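Local coordinates for protein exotoxin type A (Streptococcus pyogenes phage T12, PDB 1FNU) that probably acts as a toxin, a superantigen of the staphylococcal and streptococcal family that is also known as scarlet fever toxin, at residues D56-E61 / A97-G102. Residues are numbered along the deposited sequence; the frame is centred on the assembly and turned at random.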
loop_
_atom_site.group_PDB
_atom_site.type_symbol
_atom_site.label_atom_id
_atom_site.label_comp_id
_atom_site.label_asym_id
_atom_site.label_seq_id
_atom_site.Cartn_x
_atom_site.Cartn_y
_atom_site.Cartn_z
ATOM N N ASP A 56 8.679 -6.116 -15.121
ATOM C CA ASP A 56 8.689 -5.585 -16.516
ATOM C C ASP A 56 8.530 -4.082 -16.623
ATOM O O ASP A 56 8.264 -3.545 -17.704
ATOM C CB ASP A 56 7.640 -6.242 -17.407
ATOM C CG ASP A 56 6.331 -6.269 -16.763
ATOM O OD1 ASP A 56 6.027 -5.249 -16.095
ATOM O OD2 ASP A 56 5.627 -7.295 -16.924
ATOM N N LYS A 57 8.732 -3.424 -15.487
ATOM C CA LYS A 57 8.701 -1.980 -15.343
ATOM C C LYS A 57 9.704 -1.742 -14.198
ATOM O O LYS A 57 9.642 -2.437 -13.172
ATOM C CB LYS A 57 7.292 -1.517 -14.955
ATOM C CG LYS A 57 6.281 -1.691 -16.122
ATOM C CD LYS A 57 6.653 -0.750 -17.316
ATOM C CE LYS A 57 5.867 -1.128 -18.621
ATOM N NZ LYS A 57 6.253 -0.160 -19.748
ATOM N N LEU A 58 10.644 -0.834 -14.388
ATOM C CA LEU A 58 11.657 -0.570 -13.372
ATOM C C LEU A 58 11.692 0.881 -13.058
ATOM O O LEU A 58 11.697 1.767 -13.978
ATOM C CB LEU A 58 13.052 -1.032 -13.864
ATOM C CG LEU A 58 14.371 -0.558 -13.122
ATOM C CD1 LEU A 58 14.372 -1.069 -11.700
ATOM C CD2 LEU A 58 15.679 -1.101 -13.822
ATOM N N LYS A 59 11.763 1.176 -11.773
ATOM C CA LYS A 59 11.845 2.586 -11.393
ATOM C C LYS A 59 13.117 2.862 -10.571
ATOM O O LYS A 59 13.496 2.068 -9.713
ATOM C CB LYS A 59 10.631 3.022 -10.527
ATOM C CG LYS A 59 10.706 4.472 -10.156
ATOM C CD LYS A 59 9.665 4.820 -9.055
ATOM C CE LYS A 59 10.131 4.456 -7.636
ATOM N NZ LYS A 59 9.295 5.119 -6.626
ATOM N N THR A 60 13.819 3.959 -10.913
ATOM C CA THR A 60 14.948 4.431 -10.111
ATOM C C THR A 60 14.714 5.807 -9.546
ATOM O O THR A 60 14.261 6.738 -10.274
ATOM C CB THR A 60 16.296 4.487 -10.826
ATOM O OG1 THR A 60 17.230 5.042 -9.911
ATOM C CG2 THR A 60 16.243 5.387 -12.158
ATOM N N GLU A 61 15.012 5.945 -8.244
ATOM C CA GLU A 61 14.847 7.183 -7.559
ATOM C C GLU A 61 16.202 7.766 -7.411
ATOM O O GLU A 61 17.037 7.173 -6.779
ATOM C CB GLU A 61 14.231 7.021 -6.146
ATOM C CG GLU A 61 12.732 6.878 -6.157
ATOM C CD GLU A 61 12.193 6.661 -4.725
ATOM O OE1 GLU A 61 12.517 7.566 -3.840
ATOM O OE2 GLU A 61 11.479 5.590 -4.585
ATOM N N ALA A 97 9.807 -3.351 -10.218
ATOM C CA ALA A 97 11.024 -3.462 -9.423
ATOM C C ALA A 97 11.503 -2.027 -9.240
ATOM O O ALA A 97 11.264 -1.191 -10.092
ATOM C CB ALA A 97 12.091 -4.273 -10.197
ATOM N N CYS A 98 12.194 -1.761 -8.118
ATOM C CA CYS A 98 12.671 -0.442 -7.812
ATOM C C CYS A 98 14.104 -0.453 -7.364
ATOM O O CYS A 98 14.569 -1.402 -6.768
ATOM C CB CYS A 98 11.830 0.207 -6.692
ATOM S SG CYS A 98 10.110 0.754 -7.068
ATOM N N ILE A 99 14.789 0.629 -7.687
ATOM C CA ILE A 99 16.168 0.851 -7.277
ATOM C C ILE A 99 16.386 2.333 -6.897
ATOM O O ILE A 99 15.525 3.190 -7.085
ATOM C CB ILE A 99 17.205 0.475 -8.423
ATOM C CG1 ILE A 99 17.060 1.388 -9.699
ATOM C CG2 ILE A 99 17.043 -0.996 -8.864
ATOM C CD1 ILE A 99 18.323 1.242 -10.651
ATOM N N TYR A 100 17.550 2.603 -6.317
ATOM C CA TYR A 100 17.929 3.954 -6.000
ATOM C C TYR A 100 19.221 4.130 -6.811
ATOM O O TYR A 100 20.025 3.181 -6.972
ATOM C CB TYR A 100 18.186 4.146 -4.525
ATOM C CG TYR A 100 16.912 4.224 -3.705
ATOM C CD1 TYR A 100 16.207 5.430 -3.527
ATOM C CD2 TYR A 100 16.414 3.069 -3.106
ATOM C CE1 TYR A 100 15.024 5.466 -2.752
ATOM C CE2 TYR A 100 15.265 3.075 -2.354
ATOM C CZ TYR A 100 14.586 4.235 -2.176
ATOM O OH TYR A 100 13.507 4.178 -1.400
ATOM N N GLY A 101 19.342 5.320 -7.393
ATOM C CA GLY A 101 20.480 5.633 -8.238
ATOM C C GLY A 101 20.767 4.618 -9.321
ATOM O O GLY A 101 19.858 4.193 -10.056
ATOM N N GLY A 102 22.045 4.223 -9.410
ATOM C CA GLY A 102 22.525 3.233 -10.372
ATOM C C GLY A 102 22.548 3.632 -11.852
ATOM O O GLY A 102 22.536 2.792 -12.718
HETATM O O HOH W 1 12.913 3.205 -5.585
#
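Leu58 to Glu61 pair residue for residue with Ala97 to Tyr100 as parallel neighbours, the two strand axes 4.6 Å apart at closest approach, and five backbone hydrogen bonds join them, from Ala97 N to Lys57 O at one end to Gly101 N to Glu61 O at the other. On the face of Leu58, Thr60, Ala97 and Ile99 the contact is largely apolar: Leu58 CD1 reaches Ile99 CG2 at 3.9 Å, the two side chains crossing at about a right angle. Ile99 holds CG1 between its backbone N and carbonyl carbon (chi1 64°), where it presses tightly on Thr60 CB at 3.4 Å. Thr60 OG1 donates to Gly101 O (2.8 Å) in the carbonyl plane, on a lone pair, where Gly101 and Gly102, both of positive phi, interrupt the strand. This parallel pair lies inside the otherwise antiparallel sheet of the OB-fold domain, and Val30 and Ile78 from two other strands cover Leu58 and Ile99. The opposite face is more polar. Lys59, its chain bent at chi3 (81°), brings CE to 3.7 Å from Cys98 SG, the sulfur disulfide-bonded to Cys87, while NZ bridges to Glu61 OE2 at 3.0 Å from above the carboxylate plane and also donates a hydrogen bond to Tyr88 O. A water donates to that same OE2 and to Ile99 O. Alongside, Glu61 and Tyr100 point the same way, Glu61 CB lying 3.6 Å from Tyr100 CD1, and Tyr100 OH is hydrogen-bonded to Ser195 OG.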